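PDB 3BTV: Galactose/lactose metabolism regulatory protein GAL80 from Saccharomyces cerevisiae, which represses the galactose and lactose metabolic genes by binding the activator GAL4 and blocking its transcriptional activation when no inducing sugar is present. Local coordinates for residues Thr225-Ser230 and Gly269-Gly274; Ile176-Ile181 and Asp298-Lys303; Ala408-Arg413 and Ser431-Tyr436; Phe229-Ala234 and Gly425-Val430. The protein carries 1 engineered substitution. All blocks are in the same frame, centred on the assembly; numbering follows the deposited sequence.

Contact 1. Residues Thr225-Ser230 and Gly269-Gly274; sequences TSSYFS and GTLLNG
Two donors grip Y228 O. L272 N lies 2.8 Å from Y228 O, in the carbonyl plane, and the hydroxyl S227 OG comes to the same oxygen on a lone pair. S227 OG stands anti to its backbone N (chi1 -177°). There it also accepts from N273 N at 3.0 Å, in a nearly straight bond (171°). The hydroxyl joins its own loop, at Y228 O, to the turn at N273. An alanine at S227 would remove both hydroxyl bonds, and the turn at N273 would probably be held less firmly. S230 N lies nearly on the T270 C=O axis, 2.8 Å from T270 O. The apolar part is the fork of L271. Its CD2 sits over one face of the F229 ring, offset toward the rim, a CH-pi contact 3.9 Å from the ring centroid. The other branch, L271 CD1, rests 3.6 Å from T225 OG1, which is hydrogen-bonded to L221 O. A Schellman motif (C-prime S226) ends helix 209-225. The chain then enters strand 229-237 beside strand 264-271, F229 and L271 forming an antiparallel non-hydrogen-bonded pair. F229 packs on I218 of the helix, and L271 on V278 of strand 276-283.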
loop_
_atom_site.group_PDB
_atom_site.type_symbol
_atom_site.label_atom_id
_atom_site.label_comp_id
_atom_site.label_asym_id
_atom_site.label_seq_id
_atom_site.Cartn_x
_atom_site.Cartn_y
_atom_site.Cartn_z
ATOM N N THR B 225 8.853 -11.027 11.435
ATOM C CA THR B 225 7.552 -11.556 11.765
ATOM C C THR B 225 7.616 -13.069 11.870
ATOM O O THR B 225 6.637 -13.716 12.214
ATOM C CB THR B 225 6.487 -11.169 10.707
ATOM O OG1 THR B 225 6.825 -11.759 9.440
ATOM C CG2 THR B 225 6.394 -9.648 10.562
ATOM N N SER B 226 8.776 -13.636 11.572
ATOM C CA SER B 226 8.920 -15.094 11.538
ATOM C C SER B 226 7.834 -15.756 10.686
ATOM O O SER B 226 7.209 -16.718 11.118
ATOM C CB SER B 226 8.868 -15.686 12.952
ATOM O OG SER B 226 9.908 -15.174 13.769
ATOM N N SER B 227 7.597 -15.241 9.487
ATOM C CA SER B 227 6.647 -15.883 8.577
ATOM C C SER B 227 7.072 -15.692 7.139
ATOM O O SER B 227 7.622 -14.646 6.793
ATOM C CB SER B 227 5.239 -15.303 8.746
ATOM O OG SER B 227 4.325 -15.988 7.897
ATOM N N TYR B 228 6.825 -16.701 6.305
ATOM C CA TYR B 228 6.895 -16.534 4.857
ATOM C C TYR B 228 5.526 -16.129 4.309
ATOM O O TYR B 228 4.531 -16.114 5.031
ATOM C CB TYR B 228 7.361 -17.827 4.164
ATOM C CG TYR B 228 8.753 -18.250 4.580
ATOM C CD1 TYR B 228 8.959 -19.402 5.324
ATOM C CD2 TYR B 228 9.858 -17.474 4.256
ATOM C CE1 TYR B 228 10.236 -19.780 5.720
ATOM C CE2 TYR B 228 11.129 -17.843 4.643
ATOM C CZ TYR B 228 11.311 -18.995 5.377
ATOM O OH TYR B 228 12.581 -19.350 5.764
ATOM N N PHE B 229 5.484 -15.815 3.019
ATOM C CA PHE B 229 4.231 -15.417 2.385
ATOM C C PHE B 229 3.424 -16.616 1.925
ATOM O O PHE B 229 3.986 -17.637 1.573
ATOM C CB PHE B 229 4.496 -14.494 1.199
ATOM C CG PHE B 229 4.841 -13.104 1.601
ATOM C CD1 PHE B 229 6.156 -12.750 1.838
ATOM C CD2 PHE B 229 3.848 -12.155 1.774
ATOM C CE1 PHE B 229 6.476 -11.464 2.229
ATOM C CE2 PHE B 229 4.165 -10.853 2.166
ATOM C CZ PHE B 229 5.480 -10.518 2.392
ATOM N N SER B 230 2.104 -16.474 1.924
ATOM C CA SER B 230 1.214 -17.505 1.416
ATOM C C SER B 230 0.873 -17.169 -0.032
ATOM O O SER B 230 1.071 -17.979 -0.940
ATOM C CB SER B 230 -0.057 -17.560 2.275
ATOM O OG SER B 230 -1.141 -18.117 1.564
ATOM N N GLY B 269 0.354 -8.879 -0.395
ATOM C CA GLY B 269 0.324 -10.294 -0.113
ATOM C C GLY B 269 -0.088 -10.604 1.297
ATOM O O GLY B 269 -0.392 -9.701 2.088
ATOM N N THR B 270 -0.083 -11.891 1.617
ATOM C CA THR B 270 -0.518 -12.355 2.926
ATOM C C THR B 270 0.571 -13.208 3.553
ATOM O O THR B 270 1.155 -14.063 2.887
ATOM C CB THR B 270 -1.779 -13.220 2.806
ATOM O OG1 THR B 270 -1.514 -14.286 1.902
ATOM C CG2 THR B 270 -2.921 -12.417 2.259
ATOM N N LEU B 271 0.842 -12.976 4.831
ATOM C CA LEU B 271 1.778 -13.810 5.566
ATOM C C LEU B 271 1.120 -15.142 5.920
ATOM O O LEU B 271 -0.029 -15.179 6.368
ATOM C CB LEU B 271 2.258 -13.114 6.850
ATOM C CG LEU B 271 3.055 -11.822 6.666
ATOM C CD1 LEU B 271 3.500 -11.289 8.029
ATOM C CD2 LEU B 271 4.253 -12.047 5.754
ATOM N N LEU B 272 1.859 -16.236 5.733
ATOM C CA LEU B 272 1.362 -17.566 6.102
ATOM C C LEU B 272 0.831 -17.617 7.535
ATOM O O LEU B 272 -0.254 -18.135 7.797
ATOM C CB LEU B 272 2.470 -18.603 5.934
ATOM C CG LEU B 272 2.399 -19.364 4.617
ATOM C CD1 LEU B 272 3.638 -20.213 4.446
ATOM C CD2 LEU B 272 1.120 -20.224 4.558
ATOM N N ASN B 273 1.596 -17.056 8.460
ATOM C CA ASN B 273 1.186 -17.039 9.859
ATOM C C ASN B 273 0.184 -15.931 10.134
ATOM O O ASN B 273 0.551 -14.772 10.289
ATOM C CB ASN B 273 2.408 -16.910 10.776
ATOM C CG ASN B 273 3.338 -18.122 10.681
ATOM O OD1 ASN B 273 2.951 -19.184 10.178
ATOM N ND2 ASN B 273 4.566 -17.968 11.165
ATOM N N GLY B 274 -1.088 -16.293 10.191
ATOM C CA GLY B 274 -2.111 -15.333 10.537
ATOM C C GLY B 274 -2.792 -14.722 9.328
ATOM O O GLY B 274 -3.658 -13.858 9.481
#

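Contact 2. Residues Ile176-Ile181 and Asp298-Lys303; sequences INSIEI and DIHGTK
The edge of the H300 ring meets the E180 carboxylate. E180 OE1 lies 1° out of the ring plane and uses its syn lone pair, while the carboxylate as a whole is turned 33° from the ring. The bond is very short, with H300 NE2 2.4 Å from E180 OE1. A bend at chi2 of E180 (83°) folds the acid back across the strand pair to reach NE2. E180 OE2 has a weak bond to S281 OG of the second subunit. S178 OG lies obliquely to the ring, 3.4 Å from H300 CD2. On the ring's far side ND1 makes a weak hydrogen bond to D305 OD2. The imidazole between two acids is therefore probably protonated. S178 and H300 pack on K283 of the second subunit. D298 lies close to E180 as a like charge, but its OD2 is paired with K307 in a salt bridge. On the other face of the sheet the isoleucines meet, I176 CG2 lying 3.8 Å from I299 CG2. Backbone bonds hold the pair, among them H300 N to S178 O and D298 N to E180 O, both 2.8 Å. H300 O takes N177 N at 2.8 Å and, weakly, S178 N. N177 and S178 both facing H300 make a classic beta bulge. The bulge lies between two antiparallel strands of the large mixed sheet of the Gal80p C-terminal domain.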
loop_
_atom_site.group_PDB
_atom_site.type_symbol
_atom_site.label_atom_id
_atom_site.label_comp_id
_atom_site.label_asym_id
_atom_site.label_seq_id
_atom_site.Cartn_x
_atom_site.Cartn_y
_atom_site.Cartn_z
ATOM N N ILE B 176 -0.185 -9.810 14.873
ATOM C CA ILE B 176 -0.089 -8.842 13.782
ATOM C C ILE B 176 -1.400 -8.789 12.997
ATOM O O ILE B 176 -1.843 -9.789 12.450
ATOM C CB ILE B 176 1.085 -9.142 12.850
ATOM C CG1 ILE B 176 2.353 -9.366 13.682
ATOM C CG2 ILE B 176 1.269 -7.987 11.836
ATOM C CD1 ILE B 176 3.646 -9.360 12.885
ATOM N N ASN B 177 -2.029 -7.623 12.977
ATOM C CA ASN B 177 -3.241 -7.437 12.223
ATOM C C ASN B 177 -2.951 -7.091 10.754
ATOM O O ASN B 177 -3.600 -7.618 9.854
ATOM C CB ASN B 177 -4.104 -6.347 12.848
ATOM C CG ASN B 177 -5.303 -6.005 11.982
ATOM O OD1 ASN B 177 -5.264 -5.053 11.210
ATOM N ND2 ASN B 177 -6.364 -6.808 12.078
ATOM N N SER B 178 -1.984 -6.209 10.515
ATOM C CA SER B 178 -1.662 -5.781 9.140
ATOM C C SER B 178 -0.330 -5.056 9.071
ATOM O O SER B 178 0.206 -4.626 10.102
ATOM C CB SER B 178 -2.778 -4.884 8.572
ATOM O OG SER B 178 -2.880 -3.671 9.278
ATOM N N ILE B 179 0.202 -4.916 7.859
ATOM C CA ILE B 179 1.538 -4.319 7.652
ATOM C C ILE B 179 1.587 -3.437 6.408
ATOM O O ILE B 179 1.084 -3.822 5.359
ATOM C CB ILE B 179 2.596 -5.440 7.464
ATOM C CG1 ILE B 179 2.618 -6.386 8.681
ATOM C CG2 ILE B 179 3.974 -4.860 7.136
ATOM C CD1 ILE B 179 3.608 -7.531 8.552
ATOM N N GLU B 180 2.200 -2.264 6.501
ATOM C CA GLU B 180 2.473 -1.473 5.287
ATOM C C GLU B 180 3.940 -1.141 5.160
ATOM O O GLU B 180 4.626 -0.810 6.136
ATOM C CB GLU B 180 1.653 -0.171 5.242
ATOM C CG GLU B 180 0.130 -0.389 5.177
ATOM C CD GLU B 180 -0.471 -0.632 6.549
ATOM O OE1 GLU B 180 -0.010 0.051 7.488
ATOM O OE2 GLU B 180 -1.385 -1.489 6.691
ATOM N N ILE B 181 4.415 -1.186 3.934
ATOM C CA ILE B 181 5.792 -0.839 3.654
ATOM C C ILE B 181 5.861 0.177 2.525
ATOM O O ILE B 181 5.246 -0.002 1.481
ATOM C CB ILE B 181 6.575 -2.076 3.247
ATOM C CG1 ILE B 181 6.541 -3.099 4.379
ATOM C CG2 ILE B 181 8.008 -1.696 2.872
ATOM C CD1 ILE B 181 7.294 -4.376 4.047
ATOM N N ASP B 298 5.470 -0.186 8.708
ATOM C CA ASP B 298 4.462 -0.034 9.760
ATOM C C ASP B 298 3.864 -1.389 10.054
ATOM O O ASP B 298 3.253 -1.996 9.178
ATOM C CB ASP B 298 3.347 0.884 9.258
ATOM C CG ASP B 298 3.727 2.351 9.311
ATOM O OD1 ASP B 298 3.179 3.131 8.503
ATOM O OD2 ASP B 298 4.569 2.723 10.159
ATOM N N ILE B 299 4.026 -1.865 11.280
ATOM C CA ILE B 299 3.430 -3.137 11.681
ATOM C C ILE B 299 2.332 -2.869 12.710
ATOM O O ILE B 299 2.593 -2.327 13.766
ATOM C CB ILE B 299 4.501 -4.078 12.228
ATOM C CG1 ILE B 299 5.571 -4.287 11.154
ATOM C CG2 ILE B 299 3.893 -5.411 12.663
ATOM C CD1 ILE B 299 6.673 -5.222 11.531
ATOM N N HIS B 300 1.087 -3.180 12.369
ATOM C CA HIS B 300 -0.030 -2.881 13.276
ATOM C C HIS B 300 -0.423 -4.140 14.035
ATOM O O HIS B 300 -0.845 -5.144 13.427
ATOM C CB HIS B 300 -1.216 -2.347 12.474
ATOM C CG HIS B 300 -0.845 -1.246 11.533
ATOM N ND1 HIS B 300 -0.604 0.042 11.964
ATOM C CD2 HIS B 300 -0.676 -1.235 10.184
ATOM C CE1 HIS B 300 -0.302 0.803 10.921
ATOM N NE2 HIS B 300 -0.336 0.050 9.831
ATOM N N GLY B 301 -0.249 -4.101 15.350
ATOM C CA GLY B 301 -0.556 -5.228 16.224
ATOM C C GLY B 301 -1.878 -5.034 16.936
ATOM O O GLY B 301 -2.431 -3.950 16.921
ATOM N N THR B 302 -2.400 -6.084 17.554
ATOM C CA THR B 302 -3.651 -5.938 18.297
ATOM C C THR B 302 -3.442 -5.172 19.595
ATOM O O THR B 302 -4.390 -4.596 20.111
ATOM C CB THR B 302 -4.293 -7.294 18.633
ATOM O OG1 THR B 302 -3.321 -8.121 19.264
ATOM C CG2 THR B 302 -4.778 -7.996 17.346
ATOM N N LYS B 303 -2.210 -5.160 20.106
ATOM C CA LYS B 303 -1.904 -4.448 21.356
ATOM C C LYS B 303 -1.107 -3.157 21.181
ATOM O O LYS B 303 -1.338 -2.189 21.897
ATOM C CB LYS B 303 -1.127 -5.345 22.321
ATOM C CG LYS B 303 -1.918 -6.524 22.869
ATOM C CD LYS B 303 -1.018 -7.403 23.717
ATOM C CE LYS B 303 -1.551 -8.828 23.808
ATOM N NZ LYS B 303 -2.845 -8.921 24.530
#

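Contact 3. Residues Ala408-Arg413 and Ser431-Tyr436; sequences ALILHR and SNISHY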
loop_
_atom_site.group_PDB
_atom_site.type_symbol
_atom_site.label_atom_id
_atom_site.label_comp_id
_atom_site.label_asym_id
_atom_site.label_seq_id
_atom_site.Cartn_x
_atom_site.Cartn_y
_atom_site.Cartn_z
ATOM N N ALA B 408 19.164 -17.262 0.828
ATOM C CA ALA B 408 19.254 -16.530 -0.436
ATOM C C ALA B 408 18.355 -17.160 -1.496
ATOM O O ALA B 408 17.624 -16.466 -2.197
ATOM C CB ALA B 408 20.704 -16.493 -0.938
ATOM N N LEU B 409 18.418 -18.482 -1.608
ATOM C CA LEU B 409 17.667 -19.202 -2.637
ATOM C C LEU B 409 16.162 -18.968 -2.479
ATOM O O LEU B 409 15.466 -18.635 -3.436
ATOM C CB LEU B 409 18.003 -20.693 -2.571
ATOM C CG LEU B 409 17.417 -21.590 -3.659
ATOM C CD1 LEU B 409 17.841 -21.095 -5.028
ATOM C CD2 LEU B 409 17.864 -23.028 -3.427
ATOM N N ILE B 410 15.673 -19.108 -1.255
ATOM C CA ILE B 410 14.269 -18.875 -0.962
ATOM C C ILE B 410 13.856 -17.442 -1.346
ATOM O O ILE B 410 12.789 -17.217 -1.920
ATOM C CB ILE B 410 13.982 -19.161 0.522
ATOM C CG1 ILE B 410 14.108 -20.663 0.799
ATOM C CG2 ILE B 410 12.612 -18.602 0.938
ATOM C CD1 ILE B 410 14.310 -21.000 2.270
ATOM N N LEU B 411 14.717 -16.480 -1.055
ATOM C CA LEU B 411 14.456 -15.097 -1.433
ATOM C C LEU B 411 14.397 -14.966 -2.960
ATOM O O LEU B 411 13.512 -14.298 -3.514
ATOM C CB LEU B 411 15.542 -14.182 -0.859
ATOM C CG LEU B 411 15.331 -12.674 -1.025
ATOM C CD1 LEU B 411 13.933 -12.270 -0.601
ATOM C CD2 LEU B 411 16.387 -11.903 -0.216
ATOM N N HIS B 412 15.337 -15.617 -3.645
ATOM C CA HIS B 412 15.304 -15.624 -5.102
ATOM C C HIS B 412 13.986 -16.189 -5.641
ATOM O O HIS B 412 13.456 -15.685 -6.626
ATOM C CB HIS B 412 16.479 -16.400 -5.690
ATOM C CG HIS B 412 17.658 -15.543 -6.018
ATOM N ND1 HIS B 412 17.624 -14.578 -7.002
ATOM C CD2 HIS B 412 18.906 -15.502 -5.493
ATOM C CE1 HIS B 412 18.798 -13.974 -7.063
ATOM N NE2 HIS B 412 19.593 -14.514 -6.156
ATOM N N ARG B 413 13.476 -17.240 -5.006
ATOM C CA ARG B 413 12.203 -17.822 -5.439
ATOM C C ARG B 413 11.097 -16.812 -5.291
ATOM O O ARG B 413 10.186 -16.745 -6.121
ATOM C CB ARG B 413 11.872 -19.078 -4.638
ATOM C CG ARG B 413 12.783 -20.262 -4.970
ATOM C CD ARG B 413 12.503 -21.478 -4.093
ATOM N NE ARG B 413 13.319 -22.621 -4.498
ATOM C CZ ARG B 413 13.321 -23.808 -3.894
ATOM N NH1 ARG B 413 12.549 -24.031 -2.835
ATOM N NH2 ARG B 413 14.101 -24.778 -4.356
ATOM N N SER B 431 3.410 -20.448 -1.094
ATOM C CA SER B 431 3.525 -21.193 0.159
ATOM C C SER B 431 4.685 -22.195 0.230
ATOM O O SER B 431 5.280 -22.373 1.291
ATOM C CB SER B 431 2.217 -21.933 0.439
ATOM O OG SER B 431 1.135 -21.026 0.522
ATOM N N ASN B 432 4.992 -22.863 -0.883
ATOM C CA ASN B 432 5.985 -23.950 -0.861
ATOM C C ASN B 432 7.404 -23.542 -1.257
ATOM O O ASN B 432 8.291 -24.392 -1.353
ATOM C CB ASN B 432 5.517 -25.142 -1.738
ATOM C CG ASN B 432 4.152 -25.678 -1.318
ATOM O OD1 ASN B 432 3.716 -25.490 -0.175
ATOM N ND2 ASN B 432 3.471 -26.346 -2.243
ATOM N N ILE B 433 7.639 -22.251 -1.477
ATOM C CA ILE B 433 8.924 -21.851 -2.041
ATOM C C ILE B 433 10.105 -22.115 -1.112
ATOM O O ILE B 433 11.254 -22.150 -1.554
ATOM C CB ILE B 433 8.946 -20.398 -2.562
ATOM C CG1 ILE B 433 8.875 -19.397 -1.411
ATOM C CG2 ILE B 433 7.822 -20.173 -3.570
ATOM C CD1 ILE B 433 9.212 -17.993 -1.836
ATOM N N SER B 434 9.830 -22.327 0.167
ATOM C CA SER B 434 10.910 -22.599 1.112
ATOM C C SER B 434 11.049 -24.080 1.477
ATOM O O SER B 434 10.950 -24.437 2.649
ATOM C CB SER B 434 10.696 -21.795 2.390
ATOM O OG SER B 434 9.572 -22.276 3.105
ATOM N N HIS B 435 11.292 -24.952 0.507
ATOM C CA HIS B 435 11.343 -26.370 0.867
ATOM C C HIS B 435 12.658 -27.151 0.690
ATOM O O HIS B 435 13.089 -27.834 1.620
ATOM C CB HIS B 435 10.116 -27.114 0.340
ATOM C CG HIS B 435 8.906 -26.929 1.206
ATOM N ND1 HIS B 435 8.129 -25.790 1.167
ATOM C CD2 HIS B 435 8.365 -27.718 2.165
ATOM C CE1 HIS B 435 7.149 -25.896 2.046
ATOM N NE2 HIS B 435 7.270 -27.057 2.666
ATOM N N TYR B 436 13.305 -27.049 -0.464
ATOM C CA TYR B 436 14.578 -27.752 -0.658
ATOM C C TYR B 436 15.558 -26.950 -1.517
ATOM O O TYR B 436 16.481 -27.507 -2.119
ATOM C CB TYR B 436 14.338 -29.132 -1.276
ATOM C CG TYR B 436 13.727 -29.048 -2.649
ATOM C CD1 TYR B 436 14.497 -29.251 -3.784
ATOM C CD2 TYR B 436 12.384 -28.735 -2.812
ATOM C CE1 TYR B 436 13.946 -29.164 -5.042
ATOM C CE2 TYR B 436 11.822 -28.644 -4.065
ATOM C CZ TYR B 436 12.608 -28.860 -5.176
ATOM O OH TYR B 436 12.052 -28.770 -6.429
#
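R413 reaches from its helix as a straight rod. CG is anti to the carbonyl carbon (chi1 -70°), and the chain runs extended from CG to NE. This lays the side chain along I433. The foot touches first, R413 CB lying 3.8 Å from I433 CB. The tip then bonds to the backbone, with R413 NH1 2.6 Å from I433 O. The oxygen is near the guanidinium plane, but the donor stands 48° above the carbonyl plane, not on a lone pair. R413 CD also comes close, 2.9 Å from I433 O. The I433 side chain holds CG1 in the crowded position between its backbone N and carbonyl carbon (chi1 70°). That places CD1 3.7 Å from I410 O, on the helix backbone. I410 keeps CG1 anti to its own carbonyl carbon, and its CD1 meets S434 CB at 3.7 Å. Y436, the last modelled residue, is poorly ordered. R413 NH2 stands over the centre of its ring, 4.3 Å above the plane, but the cation-pi attraction is weak at most. H435 ND1 bonds within the tail, to N432 O 2.9 Å away. A leucine in place of R413 would remove the bond to I433 O, and the tail would probably be less firmly attached. R413 NE also has a long, weak ion pair with E136 of helix 132-143. The chemistry implies a C-terminal tail fixed to helix 405-424, at the surface, by a few apolar touches and one hydrogen bond from a probably charged guanidinium to a backbone carbonyl.

Contact 4. Residues Phe229-Ala234 and Gly425-Val430; sequences FSRINA and GSTLNV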
loop_
_atom_site.group_PDB
_atom_site.type_symbol
_atom_site.label_atom_id
_atom_site.label_comp_id
_atom_site.label_asym_id
_atom_site.label_seq_id
_atom_site.Cartn_x
_atom_site.Cartn_y
_atom_site.Cartn_z
ATOM N N PHE B 229 5.484 -15.815 3.019
ATOM C CA PHE B 229 4.231 -15.417 2.385
ATOM C C PHE B 229 3.424 -16.616 1.925
ATOM O O PHE B 229 3.986 -17.637 1.573
ATOM C CB PHE B 229 4.496 -14.494 1.199
ATOM C CG PHE B 229 4.841 -13.104 1.601
ATOM C CD1 PHE B 229 6.156 -12.750 1.838
ATOM C CD2 PHE B 229 3.848 -12.155 1.774
ATOM C CE1 PHE B 229 6.476 -11.464 2.229
ATOM C CE2 PHE B 229 4.165 -10.853 2.166
ATOM C CZ PHE B 229 5.480 -10.518 2.392
ATOM N N SER B 230 2.104 -16.474 1.924
ATOM C CA SER B 230 1.214 -17.505 1.416
ATOM C C SER B 230 0.873 -17.169 -0.032
ATOM O O SER B 230 1.071 -17.979 -0.940
ATOM C CB SER B 230 -0.057 -17.560 2.275
ATOM O OG SER B 230 -1.141 -18.117 1.564
ATOM N N ARG B 231 0.376 -15.956 -0.245
ATOM C CA ARG B 231 -0.034 -15.508 -1.573
ATOM C C ARG B 231 0.526 -14.120 -1.845
ATOM O O ARG B 231 0.668 -13.332 -0.934
ATOM C CB ARG B 231 -1.562 -15.491 -1.671
ATOM C CG ARG B 231 -2.197 -16.875 -1.454
ATOM C CD ARG B 231 -3.711 -16.886 -1.663
ATOM N NE ARG B 231 -4.073 -16.858 -3.079
ATOM C CZ ARG B 231 -5.214 -17.329 -3.575
ATOM N NH1 ARG B 231 -6.114 -17.882 -2.769
ATOM N NH2 ARG B 231 -5.452 -17.257 -4.880
ATOM N N ILE B 232 0.851 -13.831 -3.099
ATOM C CA ILE B 232 1.316 -12.508 -3.474
ATOM C C ILE B 232 0.784 -12.073 -4.831
ATOM O O ILE B 232 0.464 -12.894 -5.694
ATOM C CB ILE B 232 2.847 -12.441 -3.534
ATOM C CG1 ILE B 232 3.358 -13.410 -4.604
ATOM C CG2 ILE B 232 3.440 -12.820 -2.191
ATOM C CD1 ILE B 232 4.424 -12.857 -5.504
ATOM N N ASN B 233 0.717 -10.765 -5.015
ATOM C CA ASN B 233 0.490 -10.175 -6.321
ATOM C C ASN B 233 1.405 -8.981 -6.481
ATOM O O ASN B 233 1.550 -8.174 -5.565
ATOM C CB ASN B 233 -0.954 -9.689 -6.473
ATOM C CG ASN B 233 -1.292 -9.325 -7.920
ATOM O OD1 ASN B 233 -1.737 -10.170 -8.697
ATOM N ND2 ASN B 233 -1.069 -8.067 -8.286
ATOM N N ALA B 234 2.006 -8.848 -7.650
ATOM C CA ALA B 234 2.861 -7.700 -7.922
ATOM C C ALA B 234 2.574 -7.039 -9.264
ATOM O O ALA B 234 2.167 -7.682 -10.230
ATOM C CB ALA B 234 4.302 -8.103 -7.855
ATOM N N GLY B 425 -0.077 -11.511 -14.618
ATOM C CA GLY B 425 -1.189 -10.786 -14.048
ATOM C C GLY B 425 -1.997 -11.689 -13.128
ATOM O O GLY B 425 -3.227 -11.594 -13.061
ATOM N N SER B 426 -1.316 -12.567 -12.401
ATOM C CA SER B 426 -2.016 -13.396 -11.418
ATOM C C SER B 426 -1.476 -13.280 -9.996
ATOM O O SER B 426 -0.301 -12.990 -9.771
ATOM C CB SER B 426 -1.989 -14.867 -11.819
ATOM O OG SER B 426 -0.766 -15.456 -11.423
ATOM N N THR B 427 -2.364 -13.540 -9.049
ATOM C CA THR B 427 -1.991 -13.728 -7.663
ATOM C C THR B 427 -1.448 -15.141 -7.510
ATOM O O THR B 427 -2.135 -16.117 -7.805
ATOM C CB THR B 427 -3.210 -13.551 -6.764
ATOM O OG1 THR B 427 -3.695 -12.213 -6.895
ATOM C CG2 THR B 427 -2.857 -13.837 -5.306
ATOM N N LEU B 428 -0.212 -15.247 -7.044
ATOM C CA LEU B 428 0.468 -16.530 -6.959
ATOM C C LEU B 428 0.558 -17.101 -5.556
ATOM O O LEU B 428 0.848 -16.378 -4.592
ATOM C CB LEU B 428 1.883 -16.406 -7.522
ATOM C CG LEU B 428 1.995 -16.058 -9.004
ATOM C CD1 LEU B 428 3.474 -16.094 -9.449
ATOM C CD2 LEU B 428 1.147 -17.059 -9.807
ATOM N N ASN B 429 0.330 -18.407 -5.450
ATOM C CA ASN B 429 0.553 -19.110 -4.193
ATOM C C ASN B 429 2.022 -19.478 -4.045
ATOM O O ASN B 429 2.518 -20.342 -4.764
ATOM C CB ASN B 429 -0.310 -20.372 -4.113
ATOM C CG ASN B 429 -0.185 -21.076 -2.777
ATOM O OD1 ASN B 429 0.913 -21.393 -2.331
ATOM N ND2 ASN B 429 -1.316 -21.328 -2.134
ATOM N N VAL B 430 2.716 -18.833 -3.107
ATOM C CA VAL B 430 4.146 -19.060 -2.932
ATOM C C VAL B 430 4.445 -19.842 -1.657
ATOM O O VAL B 430 5.586 -19.889 -1.190
ATOM C CB VAL B 430 4.904 -17.722 -2.876
ATOM C CG1 VAL B 430 4.794 -17.002 -4.204
ATOM C CG2 VAL B 430 4.349 -16.860 -1.750
HETATM O O HOH W 1 6.504 -18.466 0.937
#
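R231 lies on the face of the strand pair shared with N429. Its CB lies 3.9 Å from L428 O and also close to T427 CG2. CG is anti to the carbonyl carbon (chi1 -61°) and passes N429 CA at a looser distance. A bend at chi3 (76°) brings the chain back across T427, which it crosses at about a right angle, so that R231 NE sits 3.9 Å from T427 CG2. The methyl covers a polar nitrogen, and NE is buried with no partner in the model. I232 points to the opposite face, with CG1 in the crowded position between backbone N and carbonyl carbon. Its CG1 meets V430 CG1 at 3.9 Å, again at about a right angle. The second branch of V430 turns to the backbone, with CG2 3.4 Å from F229 O. I232 and L428 form an antiparallel hydrogen-bonded pair: I232 N lies 3.0 Å from L428 O, and L428 N gives the return bond, nearly along the I232 C=O axis. V430 N bonds to S230 O from above its carbonyl plane. One water donates to both F229 O and V430 O, at 2.7 Å from each. N429 OD1 finds its partner in S431 OG. G425 ends helix 405-424 as C-prime of a Schellman motif, and G425 and T427 also make backbone hydrogen bonds to the second subunit. The chemistry implies a short strand, outermost within this chain, held mainly by backbone bonds, apolar on the face of I232 and L428 and polar on the R231 and N429 side.

In the fold
Contacts 1, 2 and 4 belong to the same mixed sheet and are partly buried, while contact 3 lies at the surface and joins a helix to the C-terminal tail. Contacts 1 and 4 share F229 and S230 and use the two edges of strand 229-237. Contact 2 meets contact 1 through I176 and I179 packing on T225 and L271. Contact 3 touches contact 4 at S431 and S230, and contact 1 there and at Y228, which meets S434 and I410. Contact 1 adds a serine hydroxyl to backbone bonds and apolar packing; contact 4 adds a bridging water; contact 2 has charged groups, and contact 3 one arginine bond beside apolar touches. Only contact 3 does not touch the second subunit.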